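Local coordinates for protein SVS_variant_AS1 (Streptomyces sp. CWA1, PDB 6TJA) that probably cyclises geranylgeranyl diphosphate to the diterpene spiroviolene, as an engineered variant of a reconstructed ancestral terpene cyclase, at residues Ala152-Asn166 and Asp177-Pro190. Numbering follows the deposited sequence.
Sequences AHRAWLSGVAWQIGN and DYLAMRLLSAGGEP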
ATOM      1  N   ALA A 152       0.265  -3.624  -4.327  1.00 21.72           N
ATOM      2  CA  ALA A 152       1.084  -4.807  -3.978  1.00 23.99           C
ATOM      3  C   ALA A 152       2.535  -4.349  -3.773  1.00 24.40           C
ATOM      4  O   ALA A 152       3.189  -4.820  -2.793  1.00 23.18           O
ATOM      5  CB  ALA A 152       0.988  -5.877  -5.051  1.00 22.84           C
ATOM      6  N   HIS A 153       2.968  -3.435  -4.627  1.00 21.68           N
ATOM      7  CA  HIS A 153       4.270  -2.838  -4.621  1.00 24.89           C
ATOM      8  C   HIS A 153       4.569  -2.052  -3.352  1.00 24.69           C
ATOM      9  O   HIS A 153       5.603  -2.192  -2.796  1.00 25.21           O
ATOM     10  CB  HIS A 153       4.411  -1.964  -5.843  1.00 24.65           C
ATOM     11  CG  HIS A 153       5.803  -1.551  -6.162  1.00 24.59           C
ATOM     12  ND1 HIS A 153       6.382  -0.429  -5.634  1.00 25.56           N
ATOM     13  CD2 HIS A 153       6.697  -2.055  -7.033  1.00 26.67           C
ATOM     14  CE1 HIS A 153       7.579  -0.274  -6.146  1.00 25.40           C
ATOM     15  NE2 HIS A 153       7.792  -1.244  -6.999  1.00 25.17           N
ATOM     16  N   ARG A 154       3.638  -1.231  -2.911  1.00 25.10           N
ATOM     17  CA  ARG A 154       3.832  -0.508  -1.695  1.00 24.24           C
ATOM     18  C   ARG A 154       3.850  -1.485  -0.536  1.00 25.91           C
ATOM     19  O   ARG A 154       4.567  -1.294   0.370  1.00 26.08           O
ATOM     20  CB  ARG A 154       2.794   0.588  -1.447  1.00 24.12           C
ATOM     21  CG  ARG A 154       3.081   1.326  -0.149  1.00 26.27           C
ATOM     22  CD  ARG A 154       2.471   2.685   0.080  1.00 27.95           C
ATOM     23  NE  ARG A 154       1.320   2.843  -0.720  1.00 37.99           N
ATOM     24  CZ  ARG A 154       1.115   3.753  -1.635  1.00 38.96           C
ATOM     25  NH1 ARG A 154       1.924   4.732  -1.858  1.00 49.18           N
ATOM     26  NH2 ARG A 154       0.006   3.684  -2.271  1.00 43.78           N
ATOM     27  N   ALA A 155       3.067  -2.541  -0.615  1.00 24.19           N
ATOM     28  CA  ALA A 155       3.007  -3.547   0.470  1.00 24.92           C
ATOM     29  C   ALA A 155       4.396  -4.186   0.635  1.00 26.48           C
ATOM     30  O   ALA A 155       4.866  -4.252   1.781  1.00 24.19           O
ATOM     31  CB  ALA A 155       1.915  -4.550   0.206  1.00 24.85           C
ATOM     32  N   TRP A 156       5.060  -4.535  -0.484  1.00 23.78           N
ATOM     33  CA  TRP A 156       6.417  -5.134  -0.482  1.00 24.14           C
ATOM     34  C   TRP A 156       7.438  -4.146   0.106  1.00 24.71           C
ATOM     35  O   TRP A 156       8.258  -4.560   0.981  1.00 23.34           O
ATOM     36  CB  TRP A 156       6.796  -5.612  -1.886  1.00 26.04           C
ATOM     37  CG  TRP A 156       8.271  -5.658  -2.116  1.00 26.87           C
ATOM     38  CD1 TRP A 156       9.170  -6.476  -1.505  1.00 26.30           C
ATOM     39  CD2 TRP A 156       9.025  -4.845  -3.033  1.00 28.24           C
ATOM     40  NE1 TRP A 156      10.429  -6.203  -1.942  1.00 25.06           N
ATOM     41  CE2 TRP A 156      10.374  -5.218  -2.893  1.00 27.59           C
ATOM     42  CE3 TRP A 156       8.698  -3.828  -3.929  1.00 25.85           C
ATOM     43  CZ2 TRP A 156      11.388  -4.626  -3.636  1.00 24.57           C
ATOM     44  CZ3 TRP A 156       9.702  -3.232  -4.649  1.00 27.01           C
ATOM     45  CH2 TRP A 156      11.029  -3.610  -4.478  1.00 25.86           C
ATOM     46  N   LEU A 157       7.406  -2.880  -0.317  1.00 23.87           N
ATOM     47  CA  LEU A 157       8.315  -1.845   0.224  1.00 22.76           C
ATOM     48  C   LEU A 157       8.124  -1.694   1.741  1.00 23.06           C
ATOM     49  O   LEU A 157       9.157  -1.607   2.388  1.00 22.67           O
ATOM     50  CB  LEU A 157       8.138  -0.522  -0.510  1.00 24.41           C
ATOM     51  CG  LEU A 157       8.604  -0.516  -1.969  1.00 23.68           C
ATOM     52  CD1 LEU A 157       8.197   0.783  -2.649  1.00 23.96           C
ATOM     53  CD2 LEU A 157      10.100  -0.726  -2.067  1.00 24.42           C
ATOM     54  N   SER A 158       6.896  -1.686   2.276  1.00 23.97           N
ATOM     55  CA  SER A 158       6.605  -1.641   3.742  1.00 26.40           C
ATOM     56  C   SER A 158       7.215  -2.837   4.476  1.00 24.70           C
ATOM     57  O   SER A 158       7.573  -2.698   5.641  1.00 24.33           O
ATOM     58  CB  SER A 158       5.139  -1.591   4.032  1.00 26.68           C
ATOM     59  OG  SER A 158       4.591  -0.455   3.397  1.00 31.89           O
ATOM     60  N   GLY A 159       7.226  -4.005   3.857  1.00 23.45           N
ATOM     61  CA  GLY A 159       7.868  -5.186   4.456  1.00 22.73           C
ATOM     62  C   GLY A 159       9.362  -4.969   4.557  1.00 23.39           C
ATOM     63  O   GLY A 159       9.930  -5.300   5.609  1.00 25.74           O
ATOM     64  N   VAL A 160       9.979  -4.470   3.477  1.00 25.69           N
ATOM     65  CA  VAL A 160      11.445  -4.212   3.401  1.00 28.70           C
ATOM     66  C   VAL A 160      11.801  -3.162   4.465  1.00 27.46           C
ATOM     67  O   VAL A 160      12.790  -3.365   5.156  1.00 30.35           O
ATOM     68  CB  VAL A 160      11.910  -3.782   1.999  1.00 28.14           C
ATOM     69  CG1 VAL A 160      13.373  -3.415   2.018  1.00 28.76           C
ATOM     70  CG2 VAL A 160      11.673  -4.869   0.946  1.00 30.50           C
ATOM     71  N   ALA A 161      11.017  -2.102   4.583  1.00 23.41           N
ATOM     72  CA  ALA A 161      11.221  -1.013   5.560  1.00 23.92           C
ATOM     73  C   ALA A 161      11.215  -1.593   6.974  1.00 22.57           C
ATOM     74  O   ALA A 161      12.105  -1.238   7.737  1.00 24.43           O
ATOM     75  CB  ALA A 161      10.152   0.060   5.394  1.00 22.86           C
ATOM     76  N   TRP A 162      10.258  -2.468   7.285  1.00 22.97           N
ATOM     77  CA  TRP A 162      10.167  -3.238   8.558  1.00 25.87           C
ATOM     78  C   TRP A 162      11.442  -4.066   8.759  1.00 26.22           C
ATOM     79  O   TRP A 162      12.081  -3.971   9.829  1.00 21.77           O
ATOM     80  CB  TRP A 162       8.930  -4.129   8.489  1.00 26.81           C
ATOM     81  CG  TRP A 162       8.516  -4.859   9.730  1.00 27.90           C
ATOM     82  CD1 TRP A 162       9.191  -5.048  10.898  1.00 26.12           C
ATOM     83  CD2 TRP A 162       7.277  -5.579   9.862  1.00 27.84           C
ATOM     84  NE1 TRP A 162       8.435  -5.781  11.772  1.00 23.96           N
ATOM     85  CE2 TRP A 162       7.252  -6.111  11.166  1.00 26.69           C
ATOM     86  CE3 TRP A 162       6.168  -5.751   9.025  1.00 27.13           C
ATOM     87  CZ2 TRP A 162       6.165  -6.847  11.633  1.00 27.23           C
ATOM     88  CZ3 TRP A 162       5.097  -6.480   9.489  1.00 29.04           C
ATOM     89  CH2 TRP A 162       5.092  -7.006  10.783  1.00 28.24           C
ATOM     90  N   GLN A 163      11.797  -4.859   7.756  1.00 28.31           N
ATOM     91  CA  GLN A 163      13.011  -5.704   7.801  1.00 30.86           C
ATOM     92  C   GLN A 163      14.255  -4.860   8.122  1.00 28.04           C
ATOM     93  O   GLN A 163      14.967  -5.213   9.078  1.00 28.70           O
ATOM     94  CB  GLN A 163      13.168  -6.461   6.493  1.00 35.47           C
ATOM     95  CG  GLN A 163      13.931  -7.755   6.677  1.00 41.74           C
ATOM     96  CD  GLN A 163      14.664  -8.126   5.415  1.00 60.04           C
ATOM     97  OE1 GLN A 163      14.062  -8.580   4.431  1.00 59.68           O
ATOM     98  NE2 GLN A 163      15.973  -7.910   5.452  1.00 63.00           N
ATOM     99  N   ILE A 164      14.528  -3.820   7.340  1.00 25.35           N
ATOM    100  CA  ILE A 164      15.692  -2.895   7.501  1.00 26.61           C
ATOM    101  C   ILE A 164      15.681  -2.256   8.908  1.00 28.33           C
ATOM    102  O   ILE A 164      16.775  -2.075   9.498  1.00 26.37           O
ATOM    103  CB  ILE A 164      15.660  -1.838   6.377  1.00 24.40           C
ATOM    104  CG1 ILE A 164      16.020  -2.457   5.027  1.00 24.99           C
ATOM    105  CG2 ILE A 164      16.552  -0.662   6.702  1.00 25.65           C
ATOM    106  CD1 ILE A 164      15.884  -1.484   3.865  1.00 25.79           C
ATOM    107  N   GLY A 165      14.494  -1.884   9.410  1.00 27.13           N
ATOM    108  CA  GLY A 165      14.284  -1.384  10.775  1.00 27.86           C
ATOM    109  C   GLY A 165      14.778  -2.405  11.788  1.00 30.05           C
ATOM    110  O   GLY A 165      15.534  -1.998  12.718  1.00 29.62           O
ATOM    111  N   ASN A 166      14.387  -3.675  11.615  1.00 29.29           N
ATOM    112  CA  ASN A 166      14.805  -4.794  12.509  1.00 30.96           C
ATOM    113  C   ASN A 166      16.337  -4.924  12.487  1.00 30.17           C
ATOM    114  O   ASN A 166      16.944  -5.023  13.586  1.00 29.82           O
ATOM    115  CB  ASN A 166      14.147  -6.118  12.121  1.00 29.03           C
ATOM    116  CG  ASN A 166      12.679  -6.196  12.481  1.00 29.40           C
ATOM    117  OD1 ASN A 166      12.158  -5.302  13.139  1.00 29.82           O
ATOM    118  ND2 ASN A 166      12.007  -7.254  12.040  1.00 25.53           N
ATOM    119  N   ASP A 177       5.547 -11.866  13.967  1.00 24.44           N
ATOM    120  CA  ASP A 177       6.102 -10.673  13.262  1.00 25.78           C
ATOM    121  C   ASP A 177       6.900 -11.102  12.009  1.00 26.65           C
ATOM    122  O   ASP A 177       6.768 -10.416  10.971  1.00 27.78           O
ATOM    123  CB  ASP A 177       6.986  -9.824  14.181  1.00 28.24           C
ATOM    124  CG  ASP A 177       6.248  -8.961  15.202  1.00 26.91           C
ATOM    125  OD1 ASP A 177       5.020  -8.919  15.156  1.00 29.88           O
ATOM    126  OD2 ASP A 177       6.924  -8.303  16.021  1.00 33.96           O
ATOM    127  N   TYR A 178       7.729 -12.151  12.093  1.00 22.69           N
ATOM    128  CA  TYR A 178       8.554 -12.620  10.965  1.00 23.47           C
ATOM    129  C   TYR A 178       7.661 -13.014   9.775  1.00 24.49           C
ATOM    130  O   TYR A 178       8.015 -12.628   8.629  1.00 23.41           O
ATOM    131  CB  TYR A 178       9.486 -13.776  11.307  1.00 22.65           C
ATOM    132  CG  TYR A 178      10.260 -14.168  10.093  1.00 23.03           C
ATOM    133  CD1 TYR A 178       9.928 -15.308   9.378  1.00 26.08           C
ATOM    134  CD2 TYR A 178      11.216 -13.323   9.564  1.00 25.59           C
ATOM    135  CE1 TYR A 178      10.575 -15.630   8.197  1.00 25.88           C
ATOM    136  CE2 TYR A 178      11.881 -13.630   8.383  1.00 25.60           C
ATOM    137  CZ  TYR A 178      11.531 -14.772   7.682  1.00 26.50           C
ATOM    138  OH  TYR A 178      12.149 -15.102   6.514  1.00 22.74           O
ATOM    139  N   LEU A 179       6.609 -13.792  10.012  1.00 23.44           N
ATOM    140  CA  LEU A 179       5.707 -14.279   8.933  1.00 25.68           C
ATOM    141  C   LEU A 179       4.934 -13.084   8.376  1.00 26.64           C
ATOM    142  O   LEU A 179       4.855 -12.955   7.137  1.00 20.68           O
ATOM    143  CB  LEU A 179       4.773 -15.353   9.484  1.00 25.07           C
ATOM    144  CG  LEU A 179       5.465 -16.633   9.935  1.00 27.28           C
ATOM    145  CD1 LEU A 179       4.451 -17.606  10.495  1.00 28.68           C
ATOM    146  CD2 LEU A 179       6.248 -17.278   8.795  1.00 27.15           C
ATOM    147  N   ALA A 180       4.447 -12.197   9.246  1.00 24.18           N
ATOM    148  CA  ALA A 180       3.772 -10.954   8.795  1.00 26.51           C
ATOM    149  C   ALA A 180       4.728 -10.144   7.907  1.00 25.25           C
ATOM    150  O   ALA A 180       4.319  -9.695   6.826  1.00 25.77           O
ATOM    151  CB  ALA A 180       3.280 -10.152   9.978  1.00 27.61           C
ATOM    152  N   MET A 181       5.976  -9.978   8.340  1.00 24.64           N
ATOM    153  CA  MET A 181       6.968  -9.103   7.681  1.00 23.75           C
ATOM    154  C   MET A 181       7.354  -9.712   6.325  1.00 23.96           C
ATOM    155  O   MET A 181       7.345  -9.013   5.296  1.00 27.12           O
ATOM    156  CB  MET A 181       8.216  -8.988   8.560  1.00 23.89           C
ATOM    157  CG  MET A 181       9.283  -8.155   7.975  1.00 21.70           C
ATOM    158  SD  MET A 181      10.838  -8.232   8.857  1.00 25.59           S
ATOM    159  CE  MET A 181      11.431  -9.847   8.385  1.00 23.55           C
ATOM    160  N   ARG A 182       7.682 -10.986   6.344  1.00 22.76           N
ATOM    161  CA  ARG A 182       8.247 -11.737   5.215  1.00 25.00           C
ATOM    162  C   ARG A 182       7.171 -11.954   4.145  1.00 24.62           C
ATOM    163  O   ARG A 182       7.512 -12.043   2.959  1.00 28.31           O
ATOM    164  CB  ARG A 182       8.835 -13.016   5.807  1.00 26.55           C
ATOM    165  CG  ARG A 182       9.616 -13.861   4.825  1.00 28.62           C
ATOM    166  CD  ARG A 182      10.890 -13.170   4.385  1.00 30.18           C
ATOM    167  NE  ARG A 182      11.588 -14.092   3.505  1.00 32.32           N
ATOM    168  CZ  ARG A 182      12.374 -13.726   2.511  1.00 31.18           C
ATOM    169  NH1 ARG A 182      12.559 -12.447   2.239  1.00 27.57           N
ATOM    170  NH2 ARG A 182      12.939 -14.658   1.773  1.00 34.36           N
ATOM    171  N   LEU A 183       5.911 -12.029   4.547  1.00 25.37           N
ATOM    172  CA  LEU A 183       4.766 -12.058   3.617  1.00 28.11           C
ATOM    173  C   LEU A 183       4.939 -10.880   2.657  1.00 26.46           C
ATOM    174  O   LEU A 183       4.653 -11.026   1.484  1.00 28.01           O
ATOM    175  CB  LEU A 183       3.502 -11.950   4.462  1.00 30.74           C
ATOM    176  CG  LEU A 183       2.137 -12.152   3.799  1.00 35.90           C
ATOM    177  CD1 LEU A 183       1.983 -13.535   3.161  1.00 35.08           C
ATOM    178  CD2 LEU A 183       1.068 -11.956   4.874  1.00 39.40           C
ATOM    179  N   LEU A 184       5.453  -9.767   3.158  1.00 22.88           N
ATOM    180  CA  LEU A 184       5.629  -8.523   2.380  1.00 22.30           C
ATOM    181  C   LEU A 184       7.034  -8.437   1.762  1.00 22.35           C
ATOM    182  O   LEU A 184       7.125  -8.087   0.572  1.00 21.15           O
ATOM    183  CB  LEU A 184       5.337  -7.371   3.342  1.00 21.45           C
ATOM    184  CG  LEU A 184       3.909  -7.297   3.883  1.00 21.46           C
ATOM    185  CD1 LEU A 184       3.714  -6.002   4.658  1.00 20.99           C
ATOM    186  CD2 LEU A 184       2.884  -7.388   2.738  1.00 23.13           C
ATOM    187  N   SER A 185       8.096  -8.639   2.562  1.00 23.29           N
ATOM    188  CA  SER A 185       9.494  -8.243   2.245  1.00 23.53           C
ATOM    189  C   SER A 185      10.098  -9.151   1.170  1.00 25.91           C
ATOM    190  O   SER A 185      11.059  -8.730   0.501  1.00 26.63           O
ATOM    191  CB  SER A 185      10.349  -8.252   3.461  1.00 21.82           C
ATOM    192  OG  SER A 185      10.458  -9.562   3.982  1.00 22.55           O
ATOM    193  N   ALA A 186       9.570 -10.356   0.998  1.00 29.40           N
ATOM    194  CA  ALA A 186      10.096 -11.318  -0.005  1.00 31.17           C
ATOM    195  C   ALA A 186       9.594 -10.999  -1.417  1.00 27.57           C
ATOM    196  O   ALA A 186      10.083 -11.644  -2.290  1.00 31.75           O
ATOM    197  CB  ALA A 186       9.787 -12.749   0.380  1.00 30.59           C
ATOM    198  N   GLY A 187       8.703 -10.027  -1.647  1.00 28.18           N
ATOM    199  CA  GLY A 187       8.337  -9.570  -3.009  1.00 28.74           C
ATOM    200  C   GLY A 187       7.235 -10.373  -3.721  1.00 29.51           C
ATOM    201  O   GLY A 187       7.035 -10.163  -4.967  1.00 26.36           O
ATOM    202  N   GLY A 188       6.496 -11.197  -2.973  1.00 27.05           N
ATOM    203  CA  GLY A 188       5.446 -12.086  -3.484  1.00 27.35           C
ATOM    204  C   GLY A 188       4.183 -11.322  -3.846  1.00 28.85           C
ATOM    205  O   GLY A 188       3.487 -11.784  -4.745  1.00 24.02           O
ATOM    206  N   GLU A 189       3.857 -10.232  -3.141  1.00 24.49           N
ATOM    207  CA  GLU A 189       2.618  -9.468  -3.427  1.00 26.29           C
ATOM    208  C   GLU A 189       2.668  -8.942  -4.851  1.00 25.05           C
ATOM    209  O   GLU A 189       1.769  -9.247  -5.622  1.00 27.76           O
ATOM    210  CB  GLU A 189       2.353  -8.354  -2.418  1.00 25.60           C
ATOM    211  CG  GLU A 189       1.831  -8.892  -1.105  1.00 27.10           C
ATOM    212  CD  GLU A 189       0.383  -9.352  -1.059  1.00 27.02           C
ATOM    213  OE1 GLU A 189      -0.306  -9.318  -2.087  1.00 28.95           O
ATOM    214  OE2 GLU A 189      -0.057  -9.732   0.038  1.00 28.60           O
ATOM    215  N   PRO A 190       3.655  -8.096  -5.224  1.00 24.82           N
ATOM    216  CA  PRO A 190       3.730  -7.561  -6.581  1.00 23.42           C
ATOM    217  C   PRO A 190       4.064  -8.623  -7.637  1.00 23.80           C
ATOM    218  O   PRO A 190       3.668  -8.424  -8.751  1.00 25.85           O
ATOM    219  CB  PRO A 190       4.806  -6.483  -6.414  1.00 22.36           C
ATOM    220  CG  PRO A 190       5.709  -7.041  -5.358  1.00 23.63           C
ATOM    221  CD  PRO A 190       4.731  -7.586  -4.362  1.00 24.56           C
TER
HETATM  222  O   HOH W   1      12.839  -7.867  -1.280  1.00 36.82           O
HETATM  223  O   HOH W   2       9.439  -6.708  14.463  1.00 32.00           O
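M181 runs across one face of the W162 indole: its CB stands 3.8 Å from the centroid of the six-membered ring in a CH-pi contact, and its SD 4.3 Å from that of the five-membered ring, a Met-aromatic contact. At the ring edge, W162 NE1 gives its hydrogen to a water 3.0 Å away, which also reaches N166 OD1 and D177 OD2 through weak bonds; N166 ND2 is bonded to Q244, and D177 OD2 is paired with R109 of the second subunit. W162 CH2 meets A180 CB obliquely. The M181 chain bends at its last torsion (chi3 74°), laying CE against Q163 CG at 3.7 Å, and sits as a knob in the hole formed by G159, W162, Q163 and N166. Replacing W162 by an alanine is likely to leave M181 without its aromatic face, the water without its NE1 donor, and a gap beside A180. W156 carries L157 CD2 over one face, while L184 O approaches its edge in plane; that oxygen also receives a CA-H...O contact from W156 CA at 3.2 Å. A second water joins W156 NE1 to S185 O. Between the tryptophans G159 CA touches L184 CB at 3.5 Å; a CB on G159 would clash with L184. P190 packs on A152 and W156 beyond the turn at G187. This break, shortly after R182, which is salt-bridged to D229, is consistent with the interrupted helix G of the class I terpene synthase alpha-helical fold.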